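Local coordinates for metallo-beta-lactamase family protein (Thermus thermophilus, PDB 2ZO4), which probably works as a zinc-dependent hydrolase of the metallo-beta-lactamase superfamily, carrying two zinc ions in its metal site, at residues I15-K20 with E135-R140; H71-Y76 with R101-P106; S217-A222 with E246-H251. All blocks are in the same frame, centred on the assembly; numbering follows the deposited sequence.

Overall arrangement
Read from the N terminus, the chain leaves strand 8-14 through the loop holding 15-20 and returns to meet it at 135-140, so contact 1 closes a loop of 114 intervening residues. Contact 2 is nested inside that loop, tying helix 73-76, with its zinc ligands, to helix 99-104. The two touch: T137 packs on W103, and R138 reaches the backbone of F102, so helix 133-138 serves both. Contact 3 follows in series, a short closure joining helices 210-222 and 240-261. Its centre lies about 27 Å from that of contact 1 and about 26 Å from that of contact 2, on the opposite side of the chain's centre.

Contact 1 (I15-K20 with E135-R140); sequences IPYPLK and EKTRER
The hydroxyl of Y17 meets T137 and R140 where the loop after strand 8-14 of the metallo-beta-lactamase fold reaches across to segment 135-140, on helix 133-138. R140 NH2 gives a nearly straight bond to Y17 OH, 2.9 Å long with an N-H...O angle of 171°, and the oxygen lies in the guanidinium plane. Y17 OH in turn donates to T137 OG1 at 2.9 Å, and that oxygen sits in the plane of the phenol ring, at its edge. One hydroxyl thus accepts from a cation and donates to a second hydroxyl, a relay that continues as T137 OG1 bonds to the backbone oxygen of T133; the positive charge of the arginine would be expected to strengthen the chain of bonds. The phenol and guanidinium planes stand at 75°; the hydroxyl oxygen meets the edge of the guanidinium, and the two flat groups do not stack.

Packing over its two faces confines the arginine. P16 CG lies over the centre of the guanidinium, 3.6 Å from R140 CZ, while K136 O and T137 N approach the opposite face nearer its rim. The flat group is therefore gripped between a proline ring and helix backbone. A bend at chi3 (-82°) turns the guanidinium flat against P16 CG.

Further out, a type I beta turn from Y17 to K20, closed by K20 N to Y17 O at 2.7 Å, shapes the loop. L40 and P73 pack against Y17, and the backbone of R140 is hydrogen-bonded to G41. The tyrosine thereby stands beside the metal site without belonging to it: its side chain comes within about 5 Å of that of the zinc ligand D74. At the far end of the phenol, T137 CG2 also touches Y17 OH, at 3.2 Å.

Contact 2 (H71-Y76 with R101-P106); sequences HHPDHY and RFWREP. With ZN (zinc ion), chain C; ZN (zinc ion), chain B.
H71 swings its ring between its own backbone N and carbonyl carbon (chi1 75°), whereas Y76 carries its ring anti to the backbone N (chi1 168°); the indole of W103 crosses H71 at about a right angle and slides past Y76 in the opposite direction. Its NE1 donates to H71 O at 2.8 Å, along a bent path with an N-H...O angle of 143°, the oxygen lying somewhat out of the indole plane. The imidazole of H71 meets the same NE1 at its edge, through CD2, and the two rings touch only rim to rim. Y76 lies closer to parallel with the indole but is slid along it, bringing CE2 to 3.3 Å from W103 CD1. P73 CD packs against W103 CZ2 at 3.8 Å.

H71, Y76 and W103 form an aromatic cluster beside the HxHxDH signature of the metallo-beta-lactamase superfamily. H72 sits at the N-cap position of helix 73-76, and its carbonyl takes the first backbone bonds, from the N of H75 and of Y76. H72 ND1 binds one zinc at 2.2 Å; D74 OD2 (2.3 Å) and H75 NE2 (2.1 Å) bind the other, and a water bridges the pair. H70 and H171 complete the first site and H233 the second, with D190 shared by both. H71, between two signature histidines, binds no metal: ND1 pairs with E95, and NE2 with the hydroxyl of Y205.

Contact 3 (S217-A222 with E246-H251); sequences SLDRLA and ELKAHH
L218 packs against L247 and the aliphatic part of K248, where helix 210-222 lies against helix 240-261. The two segments run antiparallel, with a signed crossing angle of -158° and axes 10.2 Å apart at closest approach. Through this contact helix 210-222 of the metallo-beta-lactamase fold packs on helix 240-261, which leads toward the C-terminal helices, a region whose sequence family belongs to a helix-turn-helix clan.

Apolar packing comes from both branches of L218. CD1 lies 3.8 Å from L247 CB and also meets the backbone N of K248, whereas CD2 faces L247 CB and CD1. The two leucine side chains cross at about a right angle. Beside them the lysine slides past L218 in the opposite direction, placing K248 CD 3.7 Å from L218 CB, so that its methylenes extend the apolar surface. L247 also touches L192 and S197.

The polar share belongs to the end of the same lysine. Its chain leaves the backbone at an unusual chi1 (-130°) and bends at chi2 and at chi4, carrying the ammonium across to helix 210-222. There K248 NZ forms a salt bridge with D219 OD2 at 2.9 Å, although as a hydrogen bond it is weak. The lysine crosses the aspartate side chain at about a right angle, its CE tight against D219 OD1. NZ finds its stronger partner in the backbone oxygen of L215, one turn before D219 on that helix.

With one side chain acting as both grease and charge, the lysine grips the neighbouring helix through a carboxylate and a main-chain carbonyl; the weak geometry to D219 suggests that electrostatic attraction, more than a directed hydrogen bond, sustains that pairing.

Contact 1 (I15-K20 with E135-R140)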
# COMPACT_ATOMS: atom_id res chain seq x y z
N ILE A 15 14.80 1.41 -0.66
CA ILE A 15 13.97 2.40 0.04
C ILE A 15 14.42 2.55 1.50
O ILE A 15 14.81 1.57 2.14
CB ILE A 15 12.45 2.07 -0.05
CG1 ILE A 15 12.14 0.67 0.48
CG2 ILE A 15 11.94 2.26 -1.47
CD1 ILE A 15 10.65 0.39 0.71
N PRO A 16 14.37 3.79 2.04
CA PRO A 16 14.87 4.04 3.39
C PRO A 16 13.86 3.66 4.49
O PRO A 16 13.73 4.38 5.48
CB PRO A 16 15.11 5.55 3.38
CG PRO A 16 14.08 6.08 2.45
CD PRO A 16 13.88 5.02 1.39
N TYR A 17 13.19 2.52 4.30
CA TYR A 17 12.19 2.02 5.25
C TYR A 17 12.46 0.54 5.57
O TYR A 17 13.15 -0.13 4.81
CB TYR A 17 10.77 2.23 4.69
CG TYR A 17 10.49 3.67 4.35
CD1 TYR A 17 10.29 4.61 5.37
CD2 TYR A 17 10.44 4.11 3.03
CE1 TYR A 17 10.05 5.95 5.07
CE2 TYR A 17 10.20 5.44 2.72
CZ TYR A 17 10.00 6.35 3.75
OH TYR A 17 9.76 7.67 3.46
N PRO A 18 11.93 0.05 6.71
CA PRO A 18 12.18 -1.34 7.15
C PRO A 18 11.96 -2.43 6.08
O PRO A 18 12.57 -3.49 6.17
CB PRO A 18 11.21 -1.53 8.32
CG PRO A 18 10.37 -0.29 8.38
CD PRO A 18 11.12 0.79 7.69
N LEU A 19 11.11 -2.16 5.08
CA LEU A 19 10.91 -3.09 3.96
C LEU A 19 12.14 -3.19 3.06
O LEU A 19 12.34 -4.19 2.37
CB LEU A 19 9.67 -2.71 3.15
N LYS A 20 12.94 -2.12 3.05
CA LYS A 20 14.27 -2.05 2.41
C LYS A 20 14.29 -1.98 0.88
O LYS A 20 15.14 -1.30 0.30
CB LYS A 20 15.19 -3.18 2.90
CG LYS A 20 15.65 -3.04 4.36
CD LYS A 20 16.71 -1.95 4.55
CE LYS A 20 18.07 -2.35 3.97
NZ LYS A 20 19.01 -1.18 3.92
N GLU A 135 8.02 14.44 8.02
CA GLU A 135 8.61 15.58 7.32
C GLU A 135 9.72 15.12 6.38
O GLU A 135 9.81 15.58 5.24
CB GLU A 135 9.13 16.63 8.30
N LYS A 136 10.56 14.20 6.87
CA LYS A 136 11.64 13.62 6.07
C LYS A 136 11.09 12.84 4.87
O LYS A 136 11.66 12.88 3.78
CB LYS A 136 12.53 12.73 6.93
N THR A 137 9.99 12.13 5.09
CA THR A 137 9.28 11.41 4.04
C THR A 137 8.69 12.36 2.99
O THR A 137 8.90 12.17 1.79
CB THR A 137 8.18 10.50 4.63
OG1 THR A 137 8.79 9.51 5.46
CG2 THR A 137 7.38 9.81 3.54
N ARG A 138 7.95 13.38 3.45
CA ARG A 138 7.35 14.39 2.56
C ARG A 138 8.36 15.03 1.61
O ARG A 138 8.02 15.33 0.46
CB ARG A 138 6.66 15.49 3.38
CG ARG A 138 5.34 15.07 4.01
CD ARG A 138 4.61 16.28 4.58
NE ARG A 138 3.34 15.92 5.21
CZ ARG A 138 2.19 15.79 4.57
NH1 ARG A 138 2.12 15.99 3.26
NH2 ARG A 138 1.09 15.47 5.24
N GLU A 139 9.58 15.24 2.09
CA GLU A 139 10.66 15.80 1.29
C GLU A 139 11.08 14.88 0.14
O GLU A 139 11.63 15.33 -0.86
CB GLU A 139 11.87 16.11 2.18
N ARG A 140 10.82 13.58 0.31
CA ARG A 140 11.16 12.56 -0.68
C ARG A 140 9.98 12.26 -1.62
O ARG A 140 10.11 11.45 -2.55
CB ARG A 140 11.62 11.28 0.02
CG ARG A 140 12.72 11.50 1.05
CD ARG A 140 13.37 10.20 1.48
NE ARG A 140 12.61 9.49 2.50
CZ ARG A 140 13.03 9.30 3.75
NH1 ARG A 140 14.21 9.75 4.15
NH2 ARG A 140 12.25 8.64 4.61

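Contact 2 (H71-Y76 with R101-P106)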
# COMPACT_ATOMS: atom_id res chain seq x y z
N HIS A 71 -0.84 5.17 -2.60
CA HIS A 71 -0.23 6.47 -2.28
C HIS A 71 0.99 6.42 -1.36
O HIS A 71 1.59 7.46 -1.09
CB HIS A 71 -1.27 7.37 -1.60
CG HIS A 71 -1.54 6.98 -0.18
ND1 HIS A 71 -2.40 5.97 0.17
CD2 HIS A 71 -1.05 7.47 0.99
CE1 HIS A 71 -2.44 5.85 1.48
NE2 HIS A 71 -1.63 6.75 2.00
N HIS A 72 1.34 5.24 -0.86
CA HIS A 72 2.48 5.14 0.06
C HIS A 72 3.76 5.61 -0.64
O HIS A 72 3.91 5.41 -1.85
CB HIS A 72 2.62 3.73 0.65
CG HIS A 72 1.50 3.33 1.56
ND1 HIS A 72 1.30 2.03 1.96
CD2 HIS A 72 0.51 4.05 2.13
CE1 HIS A 72 0.24 1.97 2.75
NE2 HIS A 72 -0.26 3.19 2.87
N PRO A 73 4.67 6.26 0.11
CA PRO A 73 5.81 6.96 -0.49
C PRO A 73 6.70 6.09 -1.37
O PRO A 73 7.20 6.56 -2.39
CB PRO A 73 6.59 7.47 0.73
CG PRO A 73 6.11 6.65 1.89
CD PRO A 73 4.68 6.35 1.59
N ASP A 74 6.88 4.82 -0.99
CA ASP A 74 7.69 3.87 -1.75
C ASP A 74 7.12 3.47 -3.12
O ASP A 74 7.81 2.84 -3.93
CB ASP A 74 8.01 2.63 -0.91
CG ASP A 74 6.77 1.97 -0.31
OD1 ASP A 74 5.84 2.69 0.12
OD2 ASP A 74 6.73 0.72 -0.26
N HIS A 75 5.87 3.84 -3.39
CA HIS A 75 5.21 3.53 -4.66
C HIS A 75 4.85 4.80 -5.43
O HIS A 75 4.84 4.83 -6.66
CB HIS A 75 3.94 2.70 -4.40
CG HIS A 75 4.21 1.40 -3.69
ND1 HIS A 75 4.26 0.19 -4.35
CD2 HIS A 75 4.44 1.13 -2.39
CE1 HIS A 75 4.52 -0.77 -3.48
NE2 HIS A 75 4.63 -0.23 -2.28
N TYR A 76 4.60 5.87 -4.68
CA TYR A 76 3.97 7.09 -5.18
C TYR A 76 4.97 8.26 -5.27
O TYR A 76 4.70 9.26 -5.94
CB TYR A 76 2.82 7.41 -4.22
CG TYR A 76 2.12 8.75 -4.27
CD1 TYR A 76 0.84 8.86 -4.81
CD2 TYR A 76 2.68 9.88 -3.68
CE1 TYR A 76 0.16 10.08 -4.81
CE2 TYR A 76 2.02 11.10 -3.69
CZ TYR A 76 0.76 11.19 -4.25
OH TYR A 76 0.10 12.40 -4.23
N ARG A 101 -4.66 13.40 -1.00
CA ARG A 101 -4.85 14.68 -0.32
C ARG A 101 -3.83 14.90 0.79
O ARG A 101 -3.32 16.01 0.98
CB ARG A 101 -6.27 14.80 0.24
CG ARG A 101 -6.60 16.21 0.73
CD ARG A 101 -8.02 16.34 1.24
NE ARG A 101 -8.30 17.73 1.60
CZ ARG A 101 -9.21 18.12 2.49
NH1 ARG A 101 -9.96 17.23 3.13
NH2 ARG A 101 -9.38 19.42 2.73
N PHE A 102 -3.52 13.83 1.53
CA PHE A 102 -2.51 13.87 2.59
C PHE A 102 -1.17 14.44 2.09
O PHE A 102 -0.54 15.25 2.78
CB PHE A 102 -2.32 12.47 3.18
CG PHE A 102 -1.26 12.39 4.25
CD1 PHE A 102 -1.56 12.68 5.57
CD2 PHE A 102 0.04 12.01 3.92
CE1 PHE A 102 -0.59 12.61 6.56
CE2 PHE A 102 1.02 11.93 4.90
CZ PHE A 102 0.70 12.23 6.22
N TRP A 103 -0.76 14.03 0.89
CA TRP A 103 0.49 14.52 0.30
C TRP A 103 0.34 15.92 -0.31
O TRP A 103 1.23 16.76 -0.14
CB TRP A 103 1.03 13.54 -0.76
CG TRP A 103 1.39 12.18 -0.23
CD1 TRP A 103 0.87 10.98 -0.62
CD2 TRP A 103 2.35 11.88 0.79
NE1 TRP A 103 1.45 9.96 0.08
CE2 TRP A 103 2.36 10.48 0.96
CE3 TRP A 103 3.21 12.66 1.58
CZ2 TRP A 103 3.18 9.84 1.89
CZ3 TRP A 103 4.03 12.02 2.50
CH2 TRP A 103 4.01 10.63 2.65
N ARG A 104 -0.76 16.15 -1.01
CA ARG A 104 -1.00 17.43 -1.70
C ARG A 104 -1.27 18.58 -0.74
O ARG A 104 -0.84 19.72 -0.99
CB ARG A 104 -2.16 17.30 -2.70
CG ARG A 104 -1.83 16.55 -3.99
CD ARG A 104 -0.73 17.24 -4.81
NE ARG A 104 -1.18 18.39 -5.58
CZ ARG A 104 -2.41 18.54 -6.09
NH2 ARG A 104 -2.71 19.63 -6.78
N GLU A 105 -1.99 18.29 0.34
CA GLU A 105 -2.37 19.30 1.33
C GLU A 105 -1.87 18.90 2.71
O GLU A 105 -2.61 18.29 3.49
CB GLU A 105 -3.89 19.48 1.36
CG GLU A 105 -4.52 19.90 0.04
CD GLU A 105 -6.03 19.92 0.11
OE1 GLU A 105 -6.57 20.21 1.19
OE2 GLU A 105 -6.67 19.65 -0.93
N PRO A 106 -0.60 19.23 3.02
CA PRO A 106 0.04 18.81 4.27
C PRO A 106 -0.72 19.17 5.54
O PRO A 106 -0.50 18.54 6.57
CB PRO A 106 1.38 19.56 4.23
CG PRO A 106 1.65 19.75 2.79
CD PRO A 106 0.31 20.04 2.19
ZN ZN C . 5.02 -0.84 -0.36
ZN ZN B . 2.18 0.25 0.94
O HOH W 1 4.19 0.41 0.94

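Contact 3 (S217-A222 with E246-H251)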
# COMPACT_ATOMS: atom_id res chain seq x y z
N SER A 217 -10.66 -7.97 0.59
CA SER A 217 -9.75 -7.89 -0.56
C SER A 217 -8.99 -9.19 -0.75
O SER A 217 -8.82 -9.66 -1.88
CB SER A 217 -8.79 -6.71 -0.41
OG SER A 217 -9.50 -5.48 -0.46
N LEU A 218 -8.53 -9.78 0.35
CA LEU A 218 -7.88 -11.10 0.34
C LEU A 218 -8.81 -12.18 -0.21
O LEU A 218 -8.37 -13.03 -0.98
CB LEU A 218 -7.41 -11.50 1.75
CG LEU A 218 -6.39 -10.65 2.50
CD1 LEU A 218 -6.20 -11.20 3.91
CD2 LEU A 218 -5.05 -10.58 1.76
N ASP A 219 -10.08 -12.14 0.18
CA ASP A 219 -11.11 -13.03 -0.36
C ASP A 219 -11.23 -12.89 -1.87
O ASP A 219 -11.25 -13.89 -2.59
CB ASP A 219 -12.48 -12.74 0.27
CG ASP A 219 -12.68 -13.44 1.61
OD1 ASP A 219 -12.32 -14.63 1.75
OD2 ASP A 219 -13.21 -12.79 2.53
N ARG A 220 -11.30 -11.64 -2.34
CA ARG A 220 -11.41 -11.31 -3.76
C ARG A 220 -10.22 -11.88 -4.54
O ARG A 220 -10.41 -12.53 -5.57
CB ARG A 220 -11.51 -9.79 -3.95
CG ARG A 220 -12.09 -9.33 -5.29
CD ARG A 220 -11.03 -8.70 -6.19
NE ARG A 220 -11.61 -8.18 -7.43
CZ ARG A 220 -12.02 -6.92 -7.62
NH1 ARG A 220 -11.92 -6.02 -6.65
NH2 ARG A 220 -12.54 -6.57 -8.79
N LEU A 221 -9.01 -11.65 -4.03
CA LEU A 221 -7.79 -12.17 -4.65
C LEU A 221 -7.69 -13.70 -4.59
O LEU A 221 -7.18 -14.32 -5.51
CB LEU A 221 -6.54 -11.55 -4.02
CG LEU A 221 -6.37 -10.03 -4.14
CD1 LEU A 221 -5.06 -9.58 -3.48
CD2 LEU A 221 -6.43 -9.56 -5.60
N ALA A 222 -8.20 -14.29 -3.51
CA ALA A 222 -8.19 -15.75 -3.34
C ALA A 222 -8.99 -16.46 -4.43
O ALA A 222 -8.58 -17.52 -4.92
CB ALA A 222 -8.70 -16.14 -1.96
N GLU A 246 -3.53 -17.77 3.88
CA GLU A 246 -2.54 -17.64 4.96
C GLU A 246 -2.62 -16.28 5.67
O GLU A 246 -2.48 -16.21 6.89
CB GLU A 246 -1.12 -17.88 4.44
CG GLU A 246 -0.78 -19.35 4.20
CD GLU A 246 0.54 -19.55 3.45
OE1 GLU A 246 1.27 -18.57 3.19
OE2 GLU A 246 0.84 -20.72 3.13
N LEU A 247 -2.84 -15.22 4.91
CA LEU A 247 -2.94 -13.86 5.47
C LEU A 247 -4.24 -13.65 6.22
O LEU A 247 -4.30 -12.89 7.19
CB LEU A 247 -2.75 -12.80 4.38
CG LEU A 247 -1.31 -12.63 3.88
CD1 LEU A 247 -1.27 -11.76 2.63
CD2 LEU A 247 -0.42 -12.06 4.97
N LYS A 248 -5.29 -14.32 5.76
CA LYS A 248 -6.56 -14.40 6.47
C LYS A 248 -6.34 -14.99 7.86
O LYS A 248 -6.72 -14.40 8.87
CB LYS A 248 -7.52 -15.29 5.70
CG LYS A 248 -8.87 -14.70 5.46
CD LYS A 248 -8.83 -13.79 4.26
CE LYS A 248 -10.21 -13.61 3.66
NZ LYS A 248 -11.11 -12.73 4.47
N ALA A 249 -5.70 -16.16 7.89
CA ALA A 249 -5.43 -16.89 9.13
C ALA A 249 -4.49 -16.11 10.05
O ALA A 249 -4.68 -16.10 11.27
CB ALA A 249 -4.84 -18.27 8.81
N HIS A 250 -3.50 -15.46 9.45
CA HIS A 250 -2.57 -14.59 10.17
C HIS A 250 -3.29 -13.51 10.98
O HIS A 250 -3.03 -13.35 12.17
CB HIS A 250 -1.58 -13.94 9.18
CG HIS A 250 -0.68 -12.92 9.81
ND1 HIS A 250 0.33 -13.26 10.69
CD2 HIS A 250 -0.63 -11.57 9.68
CE1 HIS A 250 0.95 -12.16 11.08
NE2 HIS A 250 0.39 -11.13 10.48
N HIS A 251 -4.19 -12.78 10.33
CA HIS A 251 -4.90 -11.70 11.00
C HIS A 251 -5.91 -12.20 12.03
O HIS A 251 -6.13 -11.55 13.04
CB HIS A 251 -5.53 -10.74 9.99
CG HIS A 251 -4.53 -9.85 9.32
ND1 HIS A 251 -4.01 -8.73 9.93
CD2 HIS A 251 -3.92 -9.95 8.12
CE1 HIS A 251 -3.13 -8.17 9.12
NE2 HIS A 251 -3.07 -8.88 8.01